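Local coordinates for protein chitinase A (Pteris ryukyuensis, PDB 4RL3) that probably hydrolyses chitin, as the family 18 glycoside hydrolase catalytic domain of a longer fern chitinase with a LysM region, at residues A[3-8]-A[177-182]; A[27-32]-A[74-79]; A[102-107]-A[139-144]; A[118-123]-A[153-158]; A[212-217]-A[244-249]. One frame throughout, in Å; residues are numbered along the deposited sequence.

Contact 1: A[3-8]-A[177-182]; sequences VFREYI and IDLVNF. With EDO (1,2-ethanediol), chain D.
Leu179 and Asn181 reach across the inside of the TIM barrel to Val3, Arg5 and Tyr7. The two segments are not paired as neighbouring strands: Arg5 CA and Asn181 CA are 9.0 Å apart, and side chains bridge the interval. Along 177-182, Asp178 makes no contact with 3-8. Its OD1 accepts a 2.7 Å hydrogen bond from O1 of an ethanediol, probably from the crystallisation liquor, while its OD2 forms a salt bridge with Lys146. Leu179 follows. Its CD1 sits over one face of the Arg5 guanidinium, 3.7 Å from Arg5 CZ, and also meets Val3 CG1 tip to tip at 4.2 Å. Asn181, the centre of an inverse gamma turn, uses both ends of its amide. OD1 accepts from Arg5 NH1 at 2.9 Å and lies in the guanidinium plane, although the two flat groups stand 75° apart. Arg5 bends at its third torsion (chi3 79°) to bring NH1 there, and its NE reaches His29. Tyr7 also hydrogen-bonds to Asp120 through its hydroxyl. The tip of Asn181 meets that of Tyr7, with ND2 donating to Tyr7 OH at 2.9 Å and an N-H...O angle of 161°.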
# COMPACT_ATOMS: atom_id res chain seq x y z
N VAL A 3 1.02 -6.72 -11.91
CA VAL A 3 0.30 -5.82 -11.00
C VAL A 3 0.96 -4.44 -10.94
O VAL A 3 2.16 -4.32 -10.76
CB VAL A 3 0.23 -6.43 -9.59
CG1 VAL A 3 -0.39 -5.45 -8.59
CG2 VAL A 3 -0.54 -7.73 -9.63
N PHE A 4 0.15 -3.40 -11.12
CA PHE A 4 0.63 -2.04 -10.91
C PHE A 4 -0.27 -1.41 -9.86
O PHE A 4 -1.48 -1.49 -9.97
CB PHE A 4 0.59 -1.20 -12.19
CG PHE A 4 0.94 0.22 -11.94
CD1 PHE A 4 2.27 0.58 -11.72
CD2 PHE A 4 -0.04 1.20 -11.84
CE1 PHE A 4 2.61 1.89 -11.44
CE2 PHE A 4 0.29 2.50 -11.55
CZ PHE A 4 1.62 2.85 -11.35
N ARG A 5 0.33 -0.78 -8.85
CA ARG A 5 -0.45 -0.11 -7.79
C ARG A 5 0.00 1.32 -7.56
O ARG A 5 1.18 1.64 -7.70
CB ARG A 5 -0.38 -0.89 -6.48
CG ARG A 5 -0.22 -2.40 -6.66
CD ARG A 5 -0.28 -3.15 -5.35
NE ARG A 5 -1.64 -3.32 -4.87
CZ ARG A 5 -1.97 -3.63 -3.61
NH1 ARG A 5 -1.04 -3.75 -2.68
NH2 ARG A 5 -3.26 -3.76 -3.29
N GLU A 6 -0.96 2.18 -7.23
CA GLU A 6 -0.76 3.61 -7.06
C GLU A 6 -1.43 4.07 -5.77
O GLU A 6 -2.66 4.06 -5.66
CB GLU A 6 -1.38 4.36 -8.26
CG GLU A 6 -1.17 5.87 -8.28
CD GLU A 6 0.15 6.30 -8.89
OE1 GLU A 6 0.99 5.43 -9.22
OE2 GLU A 6 0.34 7.52 -9.04
N TYR A 7 -0.63 4.48 -4.78
CA TYR A 7 -1.18 5.14 -3.60
C TYR A 7 -1.75 6.51 -3.98
O TYR A 7 -1.18 7.20 -4.84
CB TYR A 7 -0.14 5.31 -2.49
CG TYR A 7 0.22 4.04 -1.75
CD1 TYR A 7 1.16 3.14 -2.26
CD2 TYR A 7 -0.38 3.73 -0.54
CE1 TYR A 7 1.49 1.99 -1.58
CE2 TYR A 7 -0.05 2.57 0.16
CZ TYR A 7 0.88 1.70 -0.37
OH TYR A 7 1.22 0.53 0.28
N ILE A 8 -2.86 6.88 -3.35
CA ILE A 8 -3.50 8.16 -3.65
C ILE A 8 -4.36 8.67 -2.50
O ILE A 8 -5.09 7.91 -1.86
CB ILE A 8 -4.35 8.05 -4.93
CG1 ILE A 8 -5.00 9.39 -5.32
CG2 ILE A 8 -5.42 6.96 -4.81
CD1 ILE A 8 -5.50 9.42 -6.73
N ILE A 177 -2.04 -13.13 2.68
CA ILE A 177 -1.42 -11.89 2.24
C ILE A 177 -0.97 -12.07 0.80
O ILE A 177 -0.04 -12.82 0.52
CB ILE A 177 -0.25 -11.49 3.15
CG1 ILE A 177 -0.77 -11.17 4.56
CG2 ILE A 177 0.47 -10.26 2.60
CD1 ILE A 177 0.30 -11.10 5.61
N ASP A 178 -1.60 -11.36 -0.12
CA ASP A 178 -1.38 -11.55 -1.54
C ASP A 178 -0.17 -10.83 -2.07
O ASP A 178 0.47 -11.32 -3.00
CB ASP A 178 -2.60 -11.09 -2.31
CG ASP A 178 -3.85 -11.76 -1.82
OD1 ASP A 178 -4.00 -12.98 -2.08
OD2 ASP A 178 -4.67 -11.08 -1.16
N LEU A 179 0.12 -9.65 -1.52
CA LEU A 179 1.15 -8.76 -2.09
C LEU A 179 1.94 -8.08 -0.99
O LEU A 179 1.39 -7.71 0.05
CB LEU A 179 0.52 -7.70 -2.99
CG LEU A 179 -0.26 -8.18 -4.21
CD1 LEU A 179 -1.09 -7.06 -4.78
CD2 LEU A 179 0.69 -8.75 -5.26
N VAL A 180 3.24 -7.95 -1.23
CA VAL A 180 4.14 -7.25 -0.33
C VAL A 180 4.60 -5.98 -1.05
O VAL A 180 5.39 -6.03 -2.01
CB VAL A 180 5.34 -8.14 0.08
CG1 VAL A 180 6.27 -7.36 1.01
CG2 VAL A 180 4.84 -9.41 0.76
N ASN A 181 4.07 -4.84 -0.60
CA ASN A 181 4.43 -3.52 -1.10
C ASN A 181 5.70 -3.04 -0.39
O ASN A 181 5.65 -2.11 0.42
CB ASN A 181 3.32 -2.48 -0.84
CG ASN A 181 2.07 -2.65 -1.71
OD1 ASN A 181 1.86 -3.65 -2.42
ND2 ASN A 181 1.21 -1.66 -1.63
N PHE A 182 6.83 -3.68 -0.67
CA PHE A 182 8.06 -3.30 0.01
C PHE A 182 8.47 -1.90 -0.46
O PHE A 182 8.50 -1.63 -1.65
CB PHE A 182 9.18 -4.31 -0.24
CG PHE A 182 10.37 -4.10 0.65
CD1 PHE A 182 11.32 -3.15 0.32
CD2 PHE A 182 10.52 -4.82 1.82
CE1 PHE A 182 12.40 -2.92 1.14
CE2 PHE A 182 11.60 -4.58 2.65
CZ PHE A 182 12.54 -3.63 2.30
C1 EDO D . -6.26 -15.44 -1.67
O1 EDO D . -6.42 -14.04 -1.87
C2 EDO D . -5.62 -15.69 -0.31
O2 EDO D . -6.52 -15.34 0.75

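Contact 2: A[27-32]-A[74-79]; sequences TFHFIL and KVMVSL
His29 and Met76 meet across a parallel strand pair of the TIM barrel, 27-36 and 73-81, on one face of the sheet. Five backbone hydrogen bonds join the strands. They run from Lys74 N to Phe28 O at one end to Ser78 N to Leu32 O, 2.7 Å, at the other. The aromatic contact is of the CH-pi (Met-aromatic) kind. Met76 bends at chi2 (81°) and lays its methyl over one face of the imidazole, with CE 3.3 Å from the His29 ring centroid and 3° off the ring normal. Among apolar side chains, Leu32 CD1 meets Val75 CG1 at 3.9 Å. Ile31 CG2 also packs against Ser78 CB at 3.7 Å. Water 1 makes the polar link. It lies at the edge of the His29 ring, 3.0 Å from His29 NE2, and accepts from Lys74 NZ at 2.9 Å. Lys74 NZ also bonds to Ser152, and Arg5 NE to His29 ND1. Two cationic side chains thus lie close to the imidazole, which would probably disfavour a positive charge on His29.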
# COMPACT_ATOMS: atom_id res chain seq x y z
N THR A 27 -3.00 -5.38 -14.27
CA THR A 27 -3.91 -5.44 -13.13
C THR A 27 -3.63 -4.18 -12.32
O THR A 27 -2.56 -4.06 -11.73
CB THR A 27 -3.64 -6.71 -12.29
OG1 THR A 27 -4.01 -7.86 -13.07
CG2 THR A 27 -4.41 -6.73 -11.00
N PHE A 28 -4.58 -3.25 -12.31
CA PHE A 28 -4.36 -1.91 -11.78
C PHE A 28 -5.05 -1.73 -10.44
O PHE A 28 -6.27 -1.89 -10.33
CB PHE A 28 -4.91 -0.86 -12.77
CG PHE A 28 -4.48 0.54 -12.46
CD1 PHE A 28 -4.98 1.21 -11.35
CD2 PHE A 28 -3.54 1.19 -13.25
CE1 PHE A 28 -4.57 2.49 -11.05
CE2 PHE A 28 -3.13 2.47 -12.95
CZ PHE A 28 -3.64 3.12 -11.85
N HIS A 29 -4.28 -1.37 -9.42
CA HIS A 29 -4.85 -1.07 -8.10
C HIS A 29 -4.57 0.36 -7.69
O HIS A 29 -3.40 0.76 -7.60
CB HIS A 29 -4.25 -1.98 -7.02
CG HIS A 29 -4.47 -3.44 -7.24
ND1 HIS A 29 -3.79 -4.41 -6.53
CD2 HIS A 29 -5.30 -4.11 -8.08
CE1 HIS A 29 -4.17 -5.61 -6.94
NE2 HIS A 29 -5.09 -5.45 -7.87
N PHE A 30 -5.62 1.14 -7.42
CA PHE A 30 -5.44 2.34 -6.62
C PHE A 30 -5.46 1.92 -5.15
O PHE A 30 -6.20 1.02 -4.76
CB PHE A 30 -6.57 3.36 -6.85
CG PHE A 30 -6.52 4.04 -8.18
CD1 PHE A 30 -5.58 5.03 -8.43
CD2 PHE A 30 -7.44 3.74 -9.17
CE1 PHE A 30 -5.54 5.68 -9.64
CE2 PHE A 30 -7.40 4.39 -10.39
CZ PHE A 30 -6.45 5.36 -10.62
N ILE A 31 -4.67 2.61 -4.33
CA ILE A 31 -4.69 2.40 -2.88
C ILE A 31 -4.93 3.73 -2.18
O ILE A 31 -4.03 4.58 -2.11
CB ILE A 31 -3.39 1.76 -2.37
CG1 ILE A 31 -3.03 0.51 -3.18
CG2 ILE A 31 -3.55 1.39 -0.89
CD1 ILE A 31 -1.69 -0.07 -2.81
N LEU A 32 -6.14 3.91 -1.69
CA LEU A 32 -6.51 5.10 -0.93
C LEU A 32 -5.68 5.17 0.34
O LEU A 32 -5.60 4.19 1.09
CB LEU A 32 -8.01 5.06 -0.58
CG LEU A 32 -8.93 5.30 -1.76
CD1 LEU A 32 -10.37 4.90 -1.46
CD2 LEU A 32 -8.84 6.75 -2.21
N LYS A 74 -9.06 -2.03 -9.60
CA LYS A 74 -9.59 -2.23 -8.25
C LYS A 74 -9.10 -1.08 -7.38
O LYS A 74 -8.12 -0.40 -7.72
CB LYS A 74 -9.11 -3.56 -7.66
CG LYS A 74 -9.68 -4.82 -8.31
CD LYS A 74 -9.16 -6.05 -7.57
CE LYS A 74 -9.67 -7.37 -8.12
NZ LYS A 74 -9.08 -8.50 -7.35
N VAL A 75 -9.80 -0.85 -6.27
CA VAL A 75 -9.41 0.22 -5.34
C VAL A 75 -9.35 -0.37 -3.93
O VAL A 75 -10.30 -0.99 -3.47
CB VAL A 75 -10.37 1.43 -5.40
CG1 VAL A 75 -9.88 2.55 -4.47
CG2 VAL A 75 -10.46 1.95 -6.83
N MET A 76 -8.20 -0.21 -3.27
CA MET A 76 -8.00 -0.72 -1.91
C MET A 76 -7.82 0.47 -0.97
O MET A 76 -7.82 1.62 -1.41
CB MET A 76 -6.79 -1.67 -1.90
CG MET A 76 -6.99 -2.98 -2.68
SD MET A 76 -6.75 -2.77 -4.45
CE MET A 76 -6.85 -4.49 -4.94
N VAL A 77 -7.72 0.21 0.33
CA VAL A 77 -7.42 1.27 1.29
C VAL A 77 -6.24 0.84 2.15
O VAL A 77 -6.16 -0.31 2.57
CB VAL A 77 -8.66 1.64 2.14
CG1 VAL A 77 -9.21 0.44 2.90
CG2 VAL A 77 -8.37 2.81 3.09
N SER A 78 -5.33 1.79 2.40
CA SER A 78 -4.17 1.57 3.25
C SER A 78 -4.43 2.08 4.66
O SER A 78 -5.06 3.13 4.86
CB SER A 78 -2.96 2.28 2.65
OG SER A 78 -1.78 1.93 3.35
N LEU A 79 -3.96 1.31 5.64
CA LEU A 79 -4.18 1.57 7.06
C LEU A 79 -2.93 2.14 7.71
O LEU A 79 -1.83 1.60 7.56
CB LEU A 79 -4.55 0.29 7.79
CG LEU A 79 -5.61 -0.61 7.17
CD1 LEU A 79 -5.91 -1.75 8.13
CD2 LEU A 79 -6.88 0.13 6.81
O HOH W 1 -6.41 -8.08 -8.29

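Contact 3: A[102-107]-A[139-144]; sequences NAVSSL and GQLITQ
Leu141 slides past Val104 in the opposite direction, and their side chains carry much of this contact between two outer helices of the TIM barrel, 96-114 and 131-147. The short helical segments cross at -42°, with their axes 9.4 Å apart at closest approach. Leu141 sends its CG anti to the backbone N (chi1 170°), which brings its branched tip to the other helix. There CD1 lies against the backbone, 3.6 Å from Val104 N, and touches Val104 CG2 at 3.7 Å and Ala103 CB at 3.8 Å. The other branch, CD2, meets Leu107 CD1 at 4.0 Å, where the two leucine side chains cross at about a right angle. Gln144 crosses Val104 in a similar way. Its OE1 rests against both valine methyls, 3.7 Å from Val104 CG1 and likewise from Val104 CG2. Further in, Leu107 and Leu141 both pack on Leu79 of strand 73-81, so the leucine pair continues into the layer between helices and barrel. No hydrogen bond crosses between the segments. The contact therefore rests on shape and van der Waals packing, with the partly exposed Gln144 at one side of the buried leucines.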
# COMPACT_ATOMS: atom_id res chain seq x y z
N ASN A 102 -13.56 -4.26 16.22
CA ASN A 102 -13.77 -2.92 15.67
C ASN A 102 -13.17 -2.72 14.29
O ASN A 102 -13.75 -2.03 13.44
CB ASN A 102 -13.21 -1.87 16.62
CG ASN A 102 -14.16 -1.55 17.76
OD1 ASN A 102 -15.39 -1.63 17.62
ND2 ASN A 102 -13.60 -1.15 18.89
N ALA A 103 -12.01 -3.33 14.06
CA ALA A 103 -11.32 -3.17 12.78
C ALA A 103 -12.06 -3.91 11.67
O ALA A 103 -12.29 -3.36 10.59
CB ALA A 103 -9.89 -3.68 12.90
N VAL A 104 -12.43 -5.17 11.92
CA VAL A 104 -13.13 -5.95 10.90
C VAL A 104 -14.46 -5.26 10.55
O VAL A 104 -14.79 -5.11 9.37
CB VAL A 104 -13.40 -7.40 11.36
CG1 VAL A 104 -14.30 -8.14 10.37
CG2 VAL A 104 -12.06 -8.13 11.53
N SER A 105 -15.21 -4.84 11.57
CA SER A 105 -16.52 -4.24 11.35
C SER A 105 -16.43 -2.87 10.69
O SER A 105 -17.09 -2.62 9.70
CB SER A 105 -17.32 -4.15 12.65
OG SER A 105 -16.67 -3.35 13.63
N SER A 106 -15.60 -1.98 11.23
CA SER A 106 -15.47 -0.64 10.65
C SER A 106 -14.89 -0.65 9.24
O SER A 106 -15.35 0.11 8.38
CB SER A 106 -14.70 0.32 11.54
OG SER A 106 -13.33 -0.01 11.66
N LEU A 107 -13.92 -1.53 8.96
CA LEU A 107 -13.38 -1.61 7.60
C LEU A 107 -14.35 -2.30 6.65
O LEU A 107 -14.43 -1.93 5.48
CB LEU A 107 -12.00 -2.26 7.58
CG LEU A 107 -10.91 -1.37 8.18
CD1 LEU A 107 -9.63 -2.16 8.39
CD2 LEU A 107 -10.64 -0.15 7.31
N GLY A 139 -3.20 -10.05 11.56
CA GLY A 139 -3.42 -11.36 10.98
C GLY A 139 -4.88 -11.77 11.08
O GLY A 139 -5.48 -12.28 10.12
N GLN A 140 -5.48 -11.53 12.24
CA GLN A 140 -6.91 -11.83 12.43
C GLN A 140 -7.79 -10.95 11.55
O GLN A 140 -8.76 -11.42 10.98
CB GLN A 140 -7.30 -11.64 13.89
CG GLN A 140 -6.78 -12.72 14.81
CD GLN A 140 -7.35 -12.56 16.20
OE1 GLN A 140 -8.55 -12.74 16.42
NE2 GLN A 140 -6.50 -12.20 17.16
N LEU A 141 -7.46 -9.66 11.46
CA LEU A 141 -8.21 -8.73 10.62
C LEU A 141 -8.23 -9.22 9.16
O LEU A 141 -9.28 -9.32 8.55
CB LEU A 141 -7.57 -7.34 10.70
CG LEU A 141 -8.06 -6.29 9.70
CD1 LEU A 141 -9.55 -6.03 9.87
CD2 LEU A 141 -7.27 -5.01 9.86
N ILE A 142 -7.05 -9.54 8.63
CA ILE A 142 -6.97 -9.98 7.24
C ILE A 142 -7.69 -11.31 7.03
O ILE A 142 -8.43 -11.49 6.06
CB ILE A 142 -5.50 -10.09 6.76
CG1 ILE A 142 -4.85 -8.72 6.73
CG2 ILE A 142 -5.44 -10.74 5.39
CD1 ILE A 142 -3.34 -8.76 6.56
N THR A 143 -7.48 -12.23 7.96
CA THR A 143 -8.05 -13.57 7.87
C THR A 143 -9.58 -13.49 7.88
O THR A 143 -10.25 -14.13 7.06
CB THR A 143 -7.55 -14.46 9.02
OG1 THR A 143 -6.13 -14.64 8.89
CG2 THR A 143 -8.25 -15.81 9.03
N GLN A 144 -10.13 -12.67 8.77
CA GLN A 144 -11.58 -12.50 8.82
C GLN A 144 -12.14 -11.80 7.58
O GLN A 144 -13.19 -12.20 7.08
CB GLN A 144 -12.00 -11.72 10.06
CG GLN A 144 -11.91 -12.49 11.35
CD GLN A 144 -12.67 -11.82 12.49
OE1 GLN A 144 -13.77 -11.28 12.29
NE2 GLN A 144 -12.13 -11.91 13.68

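Contact 4: A[118-123]-A[153-158]; sequences GIDIDY and VASIAP
Segment 118-123, the middle of the DxxDxDxE signature of family 18, pairs in parallel with 153-158, and Asp120 meets Ser155 on the face turned into the barrel. Ser155 OG donates to Asp120 OD1 at 2.7 Å, coming from the anti side and 17° out of the carboxylate plane. The same hydroxyl oxygen receives bonds from Arg5 NH1 and from water 2, which also donates to Ile119 O. Asp120 OD2 is hydrogen-bonded to the hydroxyls of Tyr7 and Ser78. An alanine in place of Asp120 would probably leave these three hydroxyls without their common partner and Ser155 OG freer to turn. Four backbone bonds join the strands, among them Ile121 N to Ser155 O at 2.8 Å. Gly118 CA comes within 3.0 Å of Val153 O, where a side chain would clash. Near the strand ends, Ala157 CB lies 3.6 Å from Asp122 OD1. A bound acetate about 3 Å from the Asp122 side chain at nearest atoms is consistent with a pocket here. On the other face Ile121 CB meets Ile156 CG2 at 4.1 Å. That face packs under helices 131-147 and 163-173, while strands 73-81 and 179-180 flank the pair in the sheet.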
# COMPACT_ATOMS: atom_id res chain seq x y z
N GLY A 118 -10.01 -4.33 -1.10
CA GLY A 118 -8.95 -4.82 -0.24
C GLY A 118 -8.33 -3.80 0.67
O GLY A 118 -8.70 -2.62 0.66
N ILE A 119 -7.40 -4.28 1.49
CA ILE A 119 -6.70 -3.44 2.45
C ILE A 119 -5.20 -3.66 2.37
O ILE A 119 -4.73 -4.74 2.00
CB ILE A 119 -7.18 -3.66 3.91
CG1 ILE A 119 -6.89 -5.09 4.41
CG2 ILE A 119 -8.67 -3.36 4.01
CD1 ILE A 119 -7.03 -5.25 5.91
N ASP A 120 -4.46 -2.62 2.72
CA ASP A 120 -3.01 -2.60 2.76
C ASP A 120 -2.61 -2.16 4.17
O ASP A 120 -3.16 -1.19 4.69
CB ASP A 120 -2.50 -1.59 1.72
CG ASP A 120 -1.00 -1.39 1.79
OD1 ASP A 120 -0.27 -2.35 1.49
OD2 ASP A 120 -0.55 -0.27 2.11
N ILE A 121 -1.66 -2.87 4.76
CA ILE A 121 -1.21 -2.59 6.13
C ILE A 121 0.05 -1.73 6.10
O ILE A 121 1.10 -2.18 5.65
CB ILE A 121 -0.93 -3.89 6.90
CG1 ILE A 121 -2.04 -4.93 6.70
CG2 ILE A 121 -0.72 -3.58 8.39
CD1 ILE A 121 -3.45 -4.52 7.10
N ASP A 122 -0.06 -0.50 6.61
CA ASP A 122 1.04 0.48 6.50
C ASP A 122 1.26 1.19 7.83
O ASP A 122 1.54 2.39 7.86
CB ASP A 122 0.75 1.48 5.38
CG ASP A 122 1.95 2.36 5.04
OD1 ASP A 122 3.11 1.88 5.17
OD2 ASP A 122 1.71 3.52 4.60
N TYR A 123 1.16 0.45 8.93
CA TYR A 123 1.62 0.98 10.21
C TYR A 123 3.14 0.97 10.28
O TYR A 123 3.78 0.06 9.74
CB TYR A 123 1.07 0.16 11.37
CG TYR A 123 -0.40 0.35 11.61
CD1 TYR A 123 -0.86 1.42 12.36
CD2 TYR A 123 -1.33 -0.56 11.12
CE1 TYR A 123 -2.21 1.58 12.62
CE2 TYR A 123 -2.68 -0.40 11.35
CZ TYR A 123 -3.13 0.67 12.09
OH TYR A 123 -4.48 0.79 12.33
N VAL A 153 -8.04 -8.76 -2.03
CA VAL A 153 -6.58 -8.51 -1.99
C VAL A 153 -6.17 -7.91 -0.65
O VAL A 153 -6.73 -6.91 -0.23
CB VAL A 153 -6.12 -7.55 -3.12
CG1 VAL A 153 -4.59 -7.41 -3.14
CG2 VAL A 153 -6.64 -8.03 -4.47
N ALA A 154 -5.20 -8.54 0.01
CA ALA A 154 -4.57 -7.98 1.20
C ALA A 154 -3.08 -7.82 0.93
O ALA A 154 -2.46 -8.70 0.29
CB ALA A 154 -4.80 -8.86 2.43
N SER A 155 -2.53 -6.71 1.39
CA SER A 155 -1.11 -6.42 1.25
C SER A 155 -0.54 -5.80 2.50
O SER A 155 -1.26 -5.32 3.37
CB SER A 155 -0.84 -5.50 0.05
OG SER A 155 -1.54 -4.26 0.15
N ILE A 156 0.79 -5.85 2.57
CA ILE A 156 1.55 -5.20 3.64
C ILE A 156 2.55 -4.27 2.97
O ILE A 156 2.96 -4.53 1.85
CB ILE A 156 2.25 -6.22 4.57
CG1 ILE A 156 3.12 -7.20 3.78
CG2 ILE A 156 1.20 -6.99 5.37
CD1 ILE A 156 4.06 -7.99 4.66
N ALA A 157 2.94 -3.21 3.68
CA ALA A 157 3.85 -2.20 3.12
C ALA A 157 5.11 -1.99 3.99
O ALA A 157 5.29 -0.93 4.58
CB ALA A 157 3.09 -0.89 2.93
N PRO A 158 5.97 -3.01 4.07
CA PRO A 158 7.11 -2.92 4.98
C PRO A 158 8.31 -2.17 4.43
O PRO A 158 8.38 -1.89 3.24
CB PRO A 158 7.49 -4.38 5.19
CG PRO A 158 7.14 -5.03 3.89
CD PRO A 158 5.88 -4.34 3.45
O HOH W 2 -4.31 -4.61 -0.85
O HOH W 3 5.55 0.23 7.21

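Contact 5: A[212-217]-A[244-249]; sequences KVLASF and GIFIFS. With EDO (1,2-ethanediol), chain C.
On the wall facing the barrel interior, Phe246 lies beside Leu214 and Ser216. Ser216 CB stands over the phenyl face, 3.4 Å from the Phe246 ring centroid, while Leu214 CB comes at the ring edge, 3.9 Å from Phe246 CD1. Ser216 OG bonds to Phe182 O. An alanine at Phe246 would probably open a gap beside Leu214 CB and leave the Ser216 methylene without its aromatic cover. Leu214 CD2 is tight on Gly244 CA at 3.4 Å. The strands belong to a beta-alpha-beta unit with helix 226-238, and bonds such as Phe246 N to Ala215 O, 2.9 Å, join their parallel backbones. Towards helices 226-238 and 261-271, Phe217 and Ile247 lie side by side, with Ile247 CG1 over the phenyl face near its rim (CH-pi). Phe217 CG sits between its backbone N and carbonyl carbon (chi1 57°), which brings Phe217 CZ within 3.4 Å of Ile247 CD1. Ser249 OG caps the following helix and shares a 2.6 Å hydrogen bond with O2 of an ethanediol, probably from the crystallisation liquor.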
# COMPACT_ATOMS: atom_id res chain seq x y z
N LYS A 212 5.59 -12.53 -4.46
CA LYS A 212 4.59 -11.56 -4.01
C LYS A 212 5.19 -10.18 -3.78
O LYS A 212 4.49 -9.26 -3.36
CB LYS A 212 3.95 -12.05 -2.71
CG LYS A 212 3.14 -13.32 -2.88
CD LYS A 212 2.51 -13.75 -1.56
CE LYS A 212 1.42 -14.78 -1.78
NZ LYS A 212 0.99 -15.38 -0.49
N VAL A 213 6.48 -10.01 -4.02
CA VAL A 213 7.17 -8.79 -3.61
C VAL A 213 7.27 -7.81 -4.78
O VAL A 213 7.98 -8.05 -5.75
CB VAL A 213 8.56 -9.09 -3.00
CG1 VAL A 213 9.20 -7.80 -2.50
CG2 VAL A 213 8.43 -10.09 -1.85
N LEU A 214 6.54 -6.70 -4.68
CA LEU A 214 6.54 -5.68 -5.73
C LEU A 214 7.73 -4.74 -5.60
O LEU A 214 8.14 -4.40 -4.50
CB LEU A 214 5.25 -4.87 -5.68
CG LEU A 214 3.95 -5.68 -5.75
CD1 LEU A 214 2.77 -4.75 -5.59
CD2 LEU A 214 3.86 -6.47 -7.04
N ALA A 215 8.29 -4.32 -6.74
CA ALA A 215 9.26 -3.25 -6.76
C ALA A 215 8.53 -1.94 -6.61
O ALA A 215 7.32 -1.88 -6.82
CB ALA A 215 10.04 -3.27 -8.06
N SER A 216 9.25 -0.89 -6.24
CA SER A 216 8.64 0.41 -6.04
C SER A 216 9.62 1.57 -6.12
O SER A 216 10.85 1.40 -6.01
CB SER A 216 7.91 0.47 -4.70
OG SER A 216 8.80 0.23 -3.63
N PHE A 217 9.05 2.75 -6.30
CA PHE A 217 9.76 4.00 -6.20
C PHE A 217 8.82 5.12 -5.77
O PHE A 217 7.61 4.95 -5.79
CB PHE A 217 10.51 4.35 -7.51
CG PHE A 217 9.64 4.41 -8.75
CD1 PHE A 217 8.96 5.57 -9.08
CD2 PHE A 217 9.53 3.32 -9.60
CE1 PHE A 217 8.18 5.64 -10.23
CE2 PHE A 217 8.76 3.38 -10.74
CZ PHE A 217 8.08 4.55 -11.05
N GLY A 244 5.32 -7.20 -10.18
CA GLY A 244 4.67 -5.91 -10.34
C GLY A 244 5.47 -4.78 -9.74
O GLY A 244 6.57 -4.97 -9.22
N ILE A 245 4.88 -3.59 -9.83
CA ILE A 245 5.49 -2.35 -9.38
C ILE A 245 4.42 -1.50 -8.71
O ILE A 245 3.28 -1.47 -9.17
CB ILE A 245 6.06 -1.53 -10.58
CG1 ILE A 245 7.15 -2.31 -11.31
CG2 ILE A 245 6.60 -0.19 -10.13
CD1 ILE A 245 7.58 -1.70 -12.62
N PHE A 246 4.78 -0.81 -7.62
CA PHE A 246 3.91 0.25 -7.11
C PHE A 246 4.65 1.57 -6.93
O PHE A 246 5.87 1.61 -6.80
CB PHE A 246 3.18 -0.16 -5.81
CG PHE A 246 4.05 -0.14 -4.58
CD1 PHE A 246 4.82 -1.23 -4.23
CD2 PHE A 246 4.06 0.98 -3.75
CE1 PHE A 246 5.60 -1.21 -3.08
CE2 PHE A 246 4.85 1.01 -2.61
CZ PHE A 246 5.63 -0.08 -2.27
N ILE A 247 3.87 2.65 -6.92
CA ILE A 247 4.38 4.01 -6.78
C ILE A 247 3.71 4.71 -5.61
O ILE A 247 2.50 4.63 -5.43
CB ILE A 247 4.14 4.83 -8.08
CG1 ILE A 247 5.03 4.26 -9.19
CG2 ILE A 247 4.40 6.32 -7.86
CD1 ILE A 247 4.73 4.85 -10.56
N PHE A 248 4.54 5.36 -4.80
CA PHE A 248 4.09 6.31 -3.80
C PHE A 248 4.51 7.68 -4.31
O PHE A 248 5.70 8.02 -4.24
CB PHE A 248 4.74 5.97 -2.46
CG PHE A 248 4.09 6.63 -1.30
CD1 PHE A 248 2.98 6.05 -0.70
CD2 PHE A 248 4.55 7.84 -0.82
CE1 PHE A 248 2.35 6.65 0.36
CE2 PHE A 248 3.92 8.45 0.25
CZ PHE A 248 2.81 7.86 0.84
N SER A 249 3.61 8.51 -4.85
CA SER A 249 2.16 8.35 -4.85
C SER A 249 1.59 9.24 -5.95
O SER A 249 2.29 10.10 -6.48
CB SER A 249 1.59 8.85 -3.53
OG SER A 249 1.93 10.21 -3.31
C1 EDO C . -0.06 9.33 -0.25
O1 EDO C . -1.33 9.61 -0.86
C2 EDO C . 0.70 10.61 0.10
O2 EDO C . 1.14 11.29 -1.07

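How the contacts relate
Contacts 1, 2, 4 and 5 belong to the curled sheet of one TIM barrel; contact 3 lies outside it, between helices 96-114 and 131-147. Contact 2 joins strands 27-36 and 73-81, contact 4 strands 118-123 and 153-156, and contact 5 strands 215-218 and 244-248. Contact 1 spans the interior, its centre about 6 to 8 Å from theirs. Along the chain, contacts 2, 3 and 4 are nested inside contact 1, and contact 5 follows. Contacts 3 and 4 alternate, since helix 131-147 of contact 3 connects the two strands of contact 4. Contacts 3 and 5 lie farthest apart, about 24 Å between centres. Polar side chains from contacts 1, 2 and 4 converge on Asp120 of the signature strand.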